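Local coordinates for protein Non-reducing end beta-L-arabinofuranosidase (Bacteroides thetaiotaomicron, PDB 5MQO) that probably hydrolyses glycosidic bonds in complex plant pectin as an aceric acidase of glycoside hydrolase family GH127, at residues 42-47 and 471-476; 105-110 and 202-207; 121-126 and 206-211; 216-221 and 249-254; 414-419 and 464-469. All coordinates share one frame; numbering follows the deposited sequence.

Interaction 1 (42-47 and 471-476); sequences DAVHWT and NYAYTL
Val-44 is where the chain 42-47 first meets 471-476, and it does so between two beta-sheets, a packing consistent with the beta-sandwich part of GH127 enzymes. Strand 44-46 is an edge strand of a seven-stranded antiparallel sheet, whereas strand 474-477 belongs to a separate mixed sheet. No hydrogen bond joins the two segments, and the contact rests on side chains alone. Ala-43 leads into the strand with a backbone bond to Thr-492. With CG1 of Val-44 anti to the backbone N (chi1 -179°), its two methyls are split between two neighbours. CG2 comes to the rim of the Tyr-474 ring, near the ring plane, 3.7 Å from CD2 of Tyr-474 and slightly farther from CE2. The phenol oxygen of that ring is occupied by a hydrogen bond to Asn-489, which fixes its far end on strand 489-494. The other methyl, CG1 of Val-44, lies 4.2 Å from CB of Ala-473. Next along the strand, His-45 contributes through its backbone, which bonds to Thr-490. The indole of Trp-46 reaches Ala-473 and also stacks on Trp-51. The six-membered end of this indole completes the contact obliquely, CH2 of Trp-46 standing 4.2 Å from CB of Ala-473, the same methyl that Val-44 touches.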
# COMPACT_ATOMS: atom_id res chain seq x y z
N ASP A 42 -5.25 14.81 -11.12
CA ASP A 42 -5.78 16.09 -10.60
C ASP A 42 -7.27 16.11 -10.16
O ASP A 42 -7.76 17.12 -9.58
CB ASP A 42 -5.54 17.22 -11.64
CG ASP A 42 -6.21 16.97 -13.03
OD1 ASP A 42 -6.65 15.85 -13.39
OD2 ASP A 42 -6.27 17.93 -13.81
N ALA A 43 -7.98 15.00 -10.39
CA ALA A 43 -9.44 14.94 -10.20
C ALA A 43 -9.95 14.81 -8.77
O ALA A 43 -11.06 15.25 -8.50
CB ALA A 43 -10.00 13.78 -11.01
N VAL A 44 -9.19 14.21 -7.87
CA VAL A 44 -9.66 13.94 -6.51
C VAL A 44 -8.81 14.76 -5.54
O VAL A 44 -7.59 14.68 -5.60
CB VAL A 44 -9.60 12.42 -6.18
CG1 VAL A 44 -10.12 12.13 -4.78
CG2 VAL A 44 -10.40 11.61 -7.20
N HIS A 45 -9.45 15.58 -4.70
CA HIS A 45 -8.79 16.22 -3.53
C HIS A 45 -9.42 15.69 -2.24
O HIS A 45 -10.64 15.74 -2.10
CB HIS A 45 -8.96 17.75 -3.46
CG HIS A 45 -8.75 18.49 -4.75
ND1 HIS A 45 -7.99 18.01 -5.79
CD2 HIS A 45 -9.15 19.73 -5.11
CE1 HIS A 45 -7.98 18.91 -6.77
NE2 HIS A 45 -8.67 19.96 -6.37
N TRP A 46 -8.60 15.25 -1.29
CA TRP A 46 -9.06 15.08 0.10
C TRP A 46 -9.48 16.46 0.63
O TRP A 46 -8.83 17.47 0.32
CB TRP A 46 -7.96 14.55 1.04
CG TRP A 46 -7.38 13.24 0.70
CD1 TRP A 46 -6.05 12.96 0.49
CD2 TRP A 46 -8.09 12.01 0.50
NE1 TRP A 46 -5.89 11.62 0.19
CE2 TRP A 46 -7.12 11.02 0.19
CE3 TRP A 46 -9.44 11.65 0.56
CZ2 TRP A 46 -7.47 9.70 -0.06
CZ3 TRP A 46 -9.78 10.33 0.30
CH2 TRP A 46 -8.80 9.37 0.00
N THR A 47 -10.53 16.45 1.45
CA THR A 47 -11.07 17.62 2.12
C THR A 47 -10.94 17.46 3.65
O THR A 47 -9.86 17.68 4.17
CB THR A 47 -12.53 17.88 1.68
OG1 THR A 47 -13.32 16.72 1.92
CG2 THR A 47 -12.60 18.17 0.20
N ASN A 471 -5.35 9.26 -5.31
CA ASN A 471 -5.41 8.59 -6.60
C ASN A 471 -5.89 7.17 -6.53
O ASN A 471 -5.98 6.53 -7.58
CB ASN A 471 -4.05 8.61 -7.28
CG ASN A 471 -3.68 9.96 -7.77
OD1 ASN A 471 -4.08 10.36 -8.88
ND2 ASN A 471 -2.91 10.68 -6.98
N TYR A 472 -6.19 6.67 -5.32
CA TYR A 472 -6.79 5.35 -5.09
C TYR A 472 -8.29 5.37 -4.65
O TYR A 472 -8.89 4.31 -4.39
CB TYR A 472 -5.90 4.61 -4.05
CG TYR A 472 -4.48 4.39 -4.58
CD1 TYR A 472 -4.20 3.28 -5.36
CD2 TYR A 472 -3.47 5.33 -4.37
CE1 TYR A 472 -2.95 3.10 -5.91
CE2 TYR A 472 -2.20 5.15 -4.91
CZ TYR A 472 -1.93 4.03 -5.68
OH TYR A 472 -0.69 3.79 -6.21
N ALA A 473 -8.92 6.55 -4.58
CA ALA A 473 -10.26 6.65 -4.00
C ALA A 473 -11.31 6.10 -4.93
O ALA A 473 -12.22 5.45 -4.46
CB ALA A 473 -10.58 8.08 -3.63
N TYR A 474 -11.18 6.34 -6.24
CA TYR A 474 -12.17 5.91 -7.23
C TYR A 474 -11.52 5.22 -8.43
O TYR A 474 -10.33 5.40 -8.70
CB TYR A 474 -12.98 7.10 -7.78
CG TYR A 474 -13.70 8.00 -6.78
CD1 TYR A 474 -15.01 7.72 -6.34
CD2 TYR A 474 -13.10 9.18 -6.31
CE1 TYR A 474 -15.68 8.55 -5.43
CE2 TYR A 474 -13.77 10.01 -5.41
CZ TYR A 474 -15.05 9.69 -4.98
OH TYR A 474 -15.68 10.51 -4.09
N THR A 475 -12.29 4.43 -9.17
CA THR A 475 -11.93 4.11 -10.54
C THR A 475 -13.13 4.35 -11.44
O THR A 475 -14.26 4.51 -10.97
CB THR A 475 -11.54 2.64 -10.68
OG1 THR A 475 -12.56 1.84 -10.07
CG2 THR A 475 -10.17 2.36 -10.02
N LEU A 476 -12.88 4.33 -12.74
CA LEU A 476 -13.95 4.47 -13.74
C LEU A 476 -14.03 3.24 -14.63
O LEU A 476 -13.09 2.43 -14.68
CB LEU A 476 -13.69 5.68 -14.63
CG LEU A 476 -13.18 6.97 -13.97
CD1 LEU A 476 -12.63 7.92 -15.02
CD2 LEU A 476 -14.28 7.63 -13.14

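Interaction 2 (105-110 and 202-207); sequences KWMEGV and IVHHRA
Glu-108 and Val-203 mark the close approach of helices 102-117 and 192-208, two members of the helical catalytic domain, with their CA atoms 6.2 Å apart. CB of Glu-108 makes no close contact with Val-203. With CG anti to the backbone N (chi1 -176°) and the chain straight beyond it, the side chain is carried across the valine at about a right angle. CG of Glu-108 settles 3.6 Å from CG2 of Val-203 and nearly as close to the valine CB. Farther out, CD of Glu-108 is 3.9 Å from that same CG2, and at the tip OE2 of Glu-108 reaches 3.6 Å from it. CG, CD and OE2 thus all pack on one valine methyl. The second methyl is used as well, since CG1 of Val-203 rests 3.6 Å from the backbone O of Glu-108. The carboxylate itself turns to helix 458-466 and the residues after it: OE1 forms a salt bridge with Arg-464, and OE2 a weak hydrogen bond with Gln-468.

One residue earlier, Met-107 bends at its second torsion (chi2 81°) and brings its terminal methyl to the imidazole of His-204. CE of Met-107 lies 3.7 Å from CD2 of His-204, in an oblique approach. Met-126 and Phe-129 of helix 120-136 pack on the same methionine. No hydrogen bond or ion pair links the two segments, so their adhesion is van der Waals packing, while the buried acid finds its polar partners on a third part of the chain.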
# COMPACT_ATOMS: atom_id res chain seq x y z
N LYS A 105 11.86 10.21 -6.81
CA LYS A 105 10.65 9.79 -6.07
C LYS A 105 10.07 10.97 -5.32
O LYS A 105 8.89 11.18 -5.38
CB LYS A 105 10.92 8.59 -5.13
CG LYS A 105 10.99 7.26 -5.89
CD LYS A 105 11.29 6.06 -5.00
CE LYS A 105 12.77 5.95 -4.66
NZ LYS A 105 13.11 4.71 -3.89
N TRP A 106 10.92 11.72 -4.62
CA TRP A 106 10.53 12.94 -3.91
C TRP A 106 9.77 13.87 -4.86
O TRP A 106 8.64 14.29 -4.57
CB TRP A 106 11.78 13.66 -3.35
CG TRP A 106 11.52 15.03 -2.70
CD1 TRP A 106 11.10 15.26 -1.42
CD2 TRP A 106 11.67 16.32 -3.29
NE1 TRP A 106 10.98 16.60 -1.18
CE2 TRP A 106 11.32 17.28 -2.31
CE3 TRP A 106 12.06 16.77 -4.57
CZ2 TRP A 106 11.35 18.67 -2.56
CZ3 TRP A 106 12.09 18.16 -4.81
CH2 TRP A 106 11.73 19.09 -3.81
N MET A 107 10.42 14.16 -5.98
CA MET A 107 9.92 15.07 -7.01
C MET A 107 8.59 14.57 -7.60
O MET A 107 7.67 15.35 -7.82
CB MET A 107 11.02 15.22 -8.07
CG MET A 107 10.61 15.58 -9.48
SD MET A 107 10.33 17.33 -9.66
CE MET A 107 9.25 17.20 -11.08
N GLU A 108 8.48 13.27 -7.81
CA GLU A 108 7.23 12.66 -8.25
C GLU A 108 6.13 12.95 -7.23
O GLU A 108 4.98 13.28 -7.60
CB GLU A 108 7.42 11.15 -8.42
CG GLU A 108 6.24 10.39 -8.98
CD GLU A 108 6.48 8.87 -9.07
OE1 GLU A 108 7.67 8.43 -9.24
OE2 GLU A 108 5.46 8.13 -8.97
N GLY A 109 6.49 12.83 -5.96
CA GLY A 109 5.65 13.27 -4.87
C GLY A 109 5.27 14.75 -4.92
O GLY A 109 4.11 15.07 -4.73
N VAL A 110 6.24 15.64 -5.18
CA VAL A 110 5.94 17.06 -5.30
C VAL A 110 4.90 17.30 -6.43
O VAL A 110 3.92 18.01 -6.22
CB VAL A 110 7.21 17.93 -5.55
CG1 VAL A 110 6.85 19.36 -5.89
CG2 VAL A 110 8.14 17.95 -4.34
N ILE A 202 6.59 10.95 -16.11
CA ILE A 202 5.19 10.65 -16.49
C ILE A 202 4.25 11.44 -15.56
O ILE A 202 3.36 12.16 -16.01
CB ILE A 202 4.88 9.15 -16.36
CG1 ILE A 202 5.64 8.33 -17.37
CG2 ILE A 202 3.38 8.85 -16.52
CD1 ILE A 202 5.83 6.91 -16.89
N VAL A 203 4.48 11.28 -14.26
CA VAL A 203 3.68 11.94 -13.24
C VAL A 203 3.76 13.47 -13.37
O VAL A 203 2.74 14.15 -13.22
CB VAL A 203 4.14 11.49 -11.83
CG1 VAL A 203 3.47 12.31 -10.74
CG2 VAL A 203 3.84 10.01 -11.63
N HIS A 204 4.94 13.99 -13.67
CA HIS A 204 5.07 15.41 -13.86
C HIS A 204 4.25 15.89 -15.06
O HIS A 204 3.54 16.89 -14.97
CB HIS A 204 6.52 15.83 -14.03
CG HIS A 204 6.68 17.28 -14.29
ND1 HIS A 204 6.83 17.80 -15.56
CD2 HIS A 204 6.65 18.34 -13.45
CE1 HIS A 204 6.91 19.12 -15.48
NE2 HIS A 204 6.80 19.47 -14.21
N HIS A 205 4.35 15.16 -16.17
CA HIS A 205 3.59 15.44 -17.40
C HIS A 205 2.09 15.49 -17.15
O HIS A 205 1.41 16.40 -17.58
CB HIS A 205 3.87 14.37 -18.44
CG HIS A 205 3.16 14.57 -19.75
ND1 HIS A 205 3.17 15.77 -20.42
CD2 HIS A 205 2.47 13.71 -20.52
CE1 HIS A 205 2.49 15.65 -21.55
NE2 HIS A 205 2.06 14.40 -21.64
N ARG A 206 1.61 14.49 -16.44
CA ARG A 206 0.20 14.34 -16.14
C ARG A 206 -0.35 15.44 -15.23
O ARG A 206 -1.53 15.77 -15.34
CB ARG A 206 -0.03 12.93 -15.57
CG ARG A 206 0.20 11.86 -16.64
CD ARG A 206 -0.14 10.45 -16.18
NE ARG A 206 0.06 9.47 -17.25
CZ ARG A 206 0.23 8.15 -17.09
NH1 ARG A 206 0.24 7.59 -15.88
NH2 ARG A 206 0.41 7.38 -18.14
N ALA A 207 0.49 16.00 -14.37
CA ALA A 207 0.09 17.00 -13.39
C ALA A 207 0.16 18.43 -13.90
O ALA A 207 -0.71 19.22 -13.54
CB ALA A 207 0.96 16.88 -12.15

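Interaction 3 (121-126 and 206-211); sequences ELDKLM and RATGKT
Asp-123, on helix 120-136, faces Thr-208 at the C-terminal end of helix 192-208 with their CA atoms 7.9 Å apart, just before Gly-209 breaks the helix with a positive phi of 88°. The turn at Gly-209 brings Lys-210 round to the side of Asp-123. Its extended chain comes from the opposite direction to the aspartate and places NZ of Lys-210 3.1 Å from OD1 of Asp-123. This salt bridge meets OD1 on the syn side, but 34° out of the carboxylate plane. A weak second bond joins NZ of Lys-210 to OD2 of Asp-123 at 3.3 Å. The ammonium is shared with Asp-127, its stronger partner, one helical turn on, so two acids hold one lysine. An ST turn shapes this helix exit: OG1 of Thr-208 sits between the backbone N and the carbonyl carbon (chi1 71°), where it accepts from N of Lys-210 at 3.0 Å. The same hydroxyl is hydrogen-bonded to the carbonyl of His-204. With OG1 turned to the backbone, CG2 of Thr-208 meets CE of Met-126 tip to tip at 4.0 Å. Met-126 packs also on Val-110, Ala-111 and Tyr-114 of helix 102-117.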
# COMPACT_ATOMS: atom_id res chain seq x y z
N GLU A 121 4.44 27.93 -6.16
CA GLU A 121 5.78 27.74 -5.58
C GLU A 121 6.34 26.33 -5.76
O GLU A 121 7.55 26.15 -5.82
CB GLU A 121 5.86 28.16 -4.10
CG GLU A 121 6.04 29.67 -3.90
CD GLU A 121 7.00 30.04 -2.77
OE1 GLU A 121 7.13 29.28 -1.77
OE2 GLU A 121 7.64 31.11 -2.88
N LEU A 122 5.46 25.33 -5.86
CA LEU A 122 5.91 23.98 -6.23
C LEU A 122 6.27 23.90 -7.72
O LEU A 122 7.27 23.26 -8.07
CB LEU A 122 4.86 22.90 -5.88
CG LEU A 122 4.58 22.64 -4.39
CD1 LEU A 122 3.65 21.43 -4.24
CD2 LEU A 122 5.85 22.45 -3.56
N ASP A 123 5.49 24.56 -8.58
CA ASP A 123 5.71 24.47 -10.03
C ASP A 123 7.08 25.01 -10.39
O ASP A 123 7.75 24.46 -11.26
CB ASP A 123 4.63 25.22 -10.81
CG ASP A 123 4.61 24.86 -12.29
OD1 ASP A 123 5.12 23.80 -12.68
OD2 ASP A 123 4.08 25.66 -13.07
N LYS A 124 7.49 26.07 -9.70
CA LYS A 124 8.82 26.68 -9.88
C LYS A 124 9.95 25.81 -9.32
O LYS A 124 10.95 25.55 -10.00
CB LYS A 124 8.83 28.09 -9.27
CG LYS A 124 7.95 29.05 -10.07
CD LYS A 124 7.36 30.20 -9.26
CE LYS A 124 6.20 30.85 -10.02
NZ LYS A 124 5.98 32.29 -9.70
N LEU A 125 9.77 25.36 -8.08
CA LEU A 125 10.65 24.36 -7.46
C LEU A 125 10.82 23.09 -8.32
O LEU A 125 11.89 22.48 -8.31
CB LEU A 125 10.09 23.98 -6.09
CG LEU A 125 10.70 22.81 -5.33
CD1 LEU A 125 12.19 22.96 -5.09
CD2 LEU A 125 9.95 22.67 -4.00
N MET A 126 9.79 22.71 -9.07
CA MET A 126 9.90 21.61 -10.04
C MET A 126 10.73 21.99 -11.27
O MET A 126 11.66 21.27 -11.65
CB MET A 126 8.51 21.08 -10.42
CG MET A 126 7.87 20.28 -9.29
SD MET A 126 6.42 19.31 -9.71
CE MET A 126 5.18 20.59 -9.94
N ARG A 206 1.61 14.49 -16.44
CA ARG A 206 0.20 14.34 -16.14
C ARG A 206 -0.35 15.44 -15.23
O ARG A 206 -1.53 15.77 -15.34
CB ARG A 206 -0.03 12.93 -15.57
CG ARG A 206 0.20 11.86 -16.64
CD ARG A 206 -0.14 10.45 -16.18
NE ARG A 206 0.06 9.47 -17.25
CZ ARG A 206 0.23 8.15 -17.09
NH1 ARG A 206 0.24 7.59 -15.88
NH2 ARG A 206 0.41 7.38 -18.14
N ALA A 207 0.49 16.00 -14.37
CA ALA A 207 0.09 17.00 -13.39
C ALA A 207 0.16 18.43 -13.90
O ALA A 207 -0.71 19.22 -13.54
CB ALA A 207 0.96 16.88 -12.15
N THR A 208 1.21 18.75 -14.66
CA THR A 208 1.51 20.12 -15.10
C THR A 208 1.15 20.40 -16.57
O THR A 208 1.00 21.55 -16.97
CB THR A 208 3.01 20.45 -14.95
OG1 THR A 208 3.81 19.73 -15.92
CG2 THR A 208 3.51 20.13 -13.53
N GLY A 209 1.05 19.35 -17.38
CA GLY A 209 0.90 19.51 -18.82
C GLY A 209 2.22 19.61 -19.55
O GLY A 209 2.28 19.35 -20.74
N LYS A 210 3.30 19.93 -18.83
CA LYS A 210 4.57 20.26 -19.46
C LYS A 210 5.35 19.01 -19.90
O LYS A 210 5.37 17.97 -19.21
CB LYS A 210 5.45 21.07 -18.50
CG LYS A 210 4.83 22.35 -17.98
CD LYS A 210 5.88 23.22 -17.30
CE LYS A 210 5.26 24.35 -16.50
NZ LYS A 210 6.18 24.87 -15.44
N THR A 211 6.04 19.18 -21.02
CA THR A 211 6.86 18.15 -21.64
C THR A 211 8.36 18.21 -21.23
O THR A 211 9.19 17.43 -21.70
CB THR A 211 6.70 18.24 -23.17
OG1 THR A 211 7.11 17.01 -23.75
CG2 THR A 211 7.52 19.43 -23.78

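Interaction 4 (216-221 and 249-254); sequences AAVKAT and VEMYRA
Val-218 and Met-251 bring their CA atoms to 7.5 Å of each other where helices 212-230 and 243-255 cross; the axes of the two short segments pass 11.2 Å apart, and their N-to-C directions make an angle of 123°. At this wide spacing a single long side chain does the bridging. Met-251 points at the partner helix and folds at its second torsion (chi2 -77°), which lays its successive atoms along the surface formed by Ala-217, Val-218 and Thr-221. CG of Met-251 lies 3.6 Å from OG1 of Thr-221. The sulfur comes between two neighbours, SD of Met-251 being 4.0 Å from OG1 of Thr-221 and 4.4 Å from CG2 of Val-218. The terminal methyl ends over the helix backbone, with CE of Met-251 3.8 Å from N of Val-218 and still closer to CB of Ala-217, although the exact length of that short approach is doubtful. The threonine hydroxyl is engaged within its own helix: OG1 of Thr-221 donates to O of Ala-217 at 2.9 Å, from 44° above the carbonyl plane. That oxygen also receives the backbone N of Thr-221, so it carries two bonds. With its hydrogen committed to O of Ala-217, the hydroxyl meets the methionine by van der Waals packing alone.

Helix 192-208 borders the contact through Ile-202, which packs on Met-251, and Met-198, which touches Thr-221. Tyr-260 of helix 258-270 covers Val-218 and Thr-221, while the guanidinium of Arg-253 pairs with Asp-309 and Glu-313 of helix 297-314.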
# COMPACT_ATOMS: atom_id res chain seq x y z
N ALA A 216 12.91 14.16 -21.00
CA ALA A 216 14.04 13.53 -20.28
C ALA A 216 13.78 12.06 -19.97
O ALA A 216 14.67 11.23 -20.11
CB ALA A 216 14.39 14.27 -18.99
N ALA A 217 12.57 11.74 -19.58
CA ALA A 217 12.18 10.36 -19.33
C ALA A 217 12.11 9.45 -20.61
O ALA A 217 12.66 8.32 -20.58
CB ALA A 217 10.86 10.35 -18.57
N VAL A 218 11.45 9.92 -21.68
CA VAL A 218 11.38 9.17 -22.96
C VAL A 218 12.80 8.78 -23.47
O VAL A 218 13.02 7.67 -23.98
CB VAL A 218 10.64 9.97 -24.11
CG1 VAL A 218 10.70 9.25 -25.47
CG2 VAL A 218 9.20 10.25 -23.76
N LYS A 219 13.75 9.70 -23.33
CA LYS A 219 15.14 9.42 -23.66
C LYS A 219 15.79 8.37 -22.76
O LYS A 219 16.49 7.49 -23.25
CB LYS A 219 15.97 10.71 -23.62
CG LYS A 219 15.63 11.69 -24.74
CD LYS A 219 16.59 12.86 -24.65
CE LYS A 219 16.34 13.85 -25.75
NZ LYS A 219 17.56 14.69 -25.91
N ALA A 220 15.54 8.47 -21.45
CA ALA A 220 16.05 7.48 -20.48
C ALA A 220 15.55 6.08 -20.82
O ALA A 220 16.31 5.09 -20.75
CB ALA A 220 15.62 7.86 -19.08
N THR A 221 14.28 6.02 -21.18
CA THR A 221 13.63 4.78 -21.56
C THR A 221 14.29 4.18 -22.79
O THR A 221 14.56 2.96 -22.82
CB THR A 221 12.12 5.05 -21.81
OG1 THR A 221 11.54 5.65 -20.65
CG2 THR A 221 11.37 3.77 -22.19
N VAL A 249 6.06 -0.15 -18.67
CA VAL A 249 4.67 -0.30 -19.13
C VAL A 249 3.93 1.04 -19.01
O VAL A 249 3.08 1.39 -19.86
CB VAL A 249 3.90 -1.38 -18.35
CG1 VAL A 249 2.43 -1.43 -18.76
CG2 VAL A 249 4.52 -2.75 -18.58
N GLU A 250 4.25 1.81 -17.98
CA GLU A 250 3.63 3.11 -17.88
C GLU A 250 4.13 4.05 -19.00
O GLU A 250 3.39 4.91 -19.45
CB GLU A 250 3.82 3.69 -16.48
CG GLU A 250 2.77 4.71 -16.10
CD GLU A 250 1.34 4.18 -16.16
OE1 GLU A 250 0.44 4.98 -16.55
OE2 GLU A 250 1.12 3.00 -15.80
N MET A 251 5.35 3.85 -19.47
CA MET A 251 5.83 4.64 -20.60
C MET A 251 5.21 4.24 -21.90
O MET A 251 4.96 5.12 -22.73
CB MET A 251 7.34 4.57 -20.72
CG MET A 251 8.00 5.70 -19.98
SD MET A 251 7.85 7.22 -20.92
CE MET A 251 8.68 8.27 -19.75
N TYR A 252 4.95 2.95 -22.09
CA TYR A 252 4.19 2.50 -23.27
C TYR A 252 2.79 3.11 -23.25
O TYR A 252 2.37 3.72 -24.21
CB TYR A 252 4.09 0.99 -23.34
CG TYR A 252 3.03 0.46 -24.27
CD1 TYR A 252 3.17 0.52 -25.67
CD2 TYR A 252 1.89 -0.16 -23.76
CE1 TYR A 252 2.20 0.01 -26.52
CE2 TYR A 252 0.91 -0.68 -24.60
CZ TYR A 252 1.05 -0.59 -25.98
OH TYR A 252 0.05 -1.14 -26.76
N ARG A 253 2.12 2.97 -22.12
CA ARG A 253 0.88 3.69 -21.86
C ARG A 253 0.92 5.17 -22.19
O ARG A 253 -0.04 5.67 -22.76
CB ARG A 253 0.44 3.53 -20.40
CG ARG A 253 -0.18 2.16 -20.15
CD ARG A 253 -0.26 1.82 -18.70
NE ARG A 253 -0.67 0.44 -18.53
CZ ARG A 253 -0.69 -0.18 -17.36
NH1 ARG A 253 -0.34 0.47 -16.25
NH2 ARG A 253 -1.08 -1.45 -17.27
N ALA A 254 2.00 5.84 -21.83
CA ALA A 254 2.12 7.28 -22.08
C ALA A 254 2.56 7.69 -23.50
O ALA A 254 2.35 8.84 -23.87
CB ALA A 254 3.05 7.90 -21.07

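Interaction 5 (414-419 and 464-469); sequences NSVLSG and RTLCQA
CG of Leu-466 is anti to the carbonyl carbon, and chi1 -64° with chi2 159° turns its CD2 methyl to Val-416 and Leu-417, whose CG1 and CG respectively lie anti to their backbone nitrogens. CD2 of Leu-466 becomes the hub of the contact. It lies 4.0 Å from CG1 of Val-416, the two side chains sliding past each other in opposite directions. Against Leu-417 the crossing is close to a right angle, and the methyl reaches down to the backbone, with CD2 of Leu-466 3.9 Å from CA of Leu-417 and 4.1 Å from its CD1. Here helices 402-416 and 458-466 of the catalytic domain meet deep inside the molecule, the centre of the contact being about 6 Å from the centre of the chain, in what is consistent with the alpha/alpha helical barrel of this clan. A pi-type turn spans 414-416, with a 3-10 segment, 417-419, after it, and on the other side a type I beta turn runs from Leu-466 to Ala-469. Thr-465 adds its methyl, CG2, at 4.1 Å from CG1 of Val-416. Its hydroxyl is hydrogen-bonded to the carbonyl of Asn-461, one turn earlier in its own helix. Ile-386 of helix 382-399 packs on both Val-416 and Thr-465, while Phe-58 of helix 50-69 lies against Leu-417 and Leu-466.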
# COMPACT_ATOMS: atom_id res chain seq x y z
N ASN A 414 -2.64 0.23 7.28
CA ASN A 414 -2.02 -0.57 8.35
C ASN A 414 -0.55 -0.98 8.16
O ASN A 414 0.09 -1.35 9.14
CB ASN A 414 -2.86 -1.83 8.58
CG ASN A 414 -4.29 -1.50 8.85
OD1 ASN A 414 -4.58 -0.88 9.85
ND2 ASN A 414 -5.17 -1.84 7.94
N SER A 415 -0.04 -0.96 6.93
CA SER A 415 1.36 -1.31 6.68
C SER A 415 2.12 -0.35 5.77
O SER A 415 3.27 -0.60 5.44
CB SER A 415 1.44 -2.73 6.15
OG SER A 415 0.59 -2.93 5.04
N VAL A 416 1.50 0.76 5.40
CA VAL A 416 2.15 1.82 4.61
C VAL A 416 2.14 3.10 5.45
O VAL A 416 3.20 3.67 5.73
CB VAL A 416 1.40 2.02 3.27
CG1 VAL A 416 1.95 3.22 2.51
CG2 VAL A 416 1.51 0.77 2.42
N LEU A 417 0.95 3.52 5.88
CA LEU A 417 0.81 4.65 6.76
C LEU A 417 1.55 4.43 8.10
O LEU A 417 1.98 5.40 8.74
CB LEU A 417 -0.67 4.98 6.96
CG LEU A 417 -1.09 6.14 7.86
CD1 LEU A 417 -0.59 7.49 7.38
CD2 LEU A 417 -2.60 6.14 7.95
N SER A 418 1.72 3.18 8.51
CA SER A 418 2.50 2.89 9.73
C SER A 418 3.98 3.24 9.56
O SER A 418 4.69 3.44 10.53
CB SER A 418 2.41 1.41 10.06
OG SER A 418 3.06 0.67 9.05
N GLY A 419 4.42 3.30 8.32
CA GLY A 419 5.80 3.59 8.00
C GLY A 419 6.30 4.99 8.28
O GLY A 419 7.52 5.22 8.21
N ARG A 464 6.11 9.59 -1.20
CA ARG A 464 5.42 9.78 -2.47
C ARG A 464 4.16 8.92 -2.57
O ARG A 464 3.18 9.34 -3.18
CB ARG A 464 6.35 9.56 -3.66
CG ARG A 464 6.64 8.12 -3.99
CD ARG A 464 5.67 7.50 -5.00
NE ARG A 464 6.38 7.17 -6.23
CZ ARG A 464 7.27 6.18 -6.36
NH1 ARG A 464 7.58 5.38 -5.34
NH2 ARG A 464 7.87 5.99 -7.53
N THR A 465 4.18 7.73 -1.98
CA THR A 465 3.01 6.87 -2.05
C THR A 465 1.89 7.51 -1.24
O THR A 465 0.79 7.74 -1.76
CB THR A 465 3.30 5.44 -1.59
OG1 THR A 465 4.04 4.75 -2.61
CG2 THR A 465 2.02 4.68 -1.35
N LEU A 466 2.20 7.85 0.01
CA LEU A 466 1.23 8.53 0.86
C LEU A 466 0.76 9.85 0.26
O LEU A 466 -0.42 10.14 0.34
CB LEU A 466 1.74 8.72 2.28
CG LEU A 466 1.99 7.42 3.05
CD1 LEU A 466 2.94 7.66 4.21
CD2 LEU A 466 0.69 6.84 3.56
N CYS A 467 1.65 10.62 -0.38
CA CYS A 467 1.25 11.84 -1.12
C CYS A 467 0.29 11.60 -2.30
O CYS A 467 -0.23 12.55 -2.87
CB CYS A 467 2.48 12.61 -1.65
SG CYS A 467 3.45 13.50 -0.42
N GLN A 468 0.07 10.34 -2.68
CA GLN A 468 -0.79 9.97 -3.80
C GLN A 468 -2.04 9.23 -3.42
O GLN A 468 -2.79 8.84 -4.30
CB GLN A 468 -0.00 9.06 -4.72
CG GLN A 468 1.13 9.75 -5.45
CD GLN A 468 2.08 8.75 -6.05
OE1 GLN A 468 2.08 7.57 -5.67
NE2 GLN A 468 2.91 9.20 -6.99
N ALA A 469 -2.27 9.01 -2.12
CA ALA A 469 -3.43 8.24 -1.63
C ALA A 469 -4.73 8.57 -2.36
O ALA A 469 -5.44 7.68 -2.77
CB ALA A 469 -3.62 8.47 -0.15

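Overall arrangement
Interaction 1 closes the longest loop, and the other four are nested within it: interactions 2 and 3 end on the same part of helix 192-208, and 4 and 5 follow in series. Interactions 2 and 3 have centres about 8 Å apart and touch through Met-107, His-204 and Met-126. Charged pairs carry the connection onward: Arg-206, shared by interactions 2 and 3, pairs with Glu-250 of interaction 4, the centres of 2 and 4 being about 13 Å apart, and Glu-108 with Arg-464 joins 2 and 5, centres about 16 Å apart. Interaction 2 therefore lies at the junction of the helical contacts, while interaction 1 brings two beta-sheets together beside the helices, touching interaction 5 where Trp-46 packs on Ala-469.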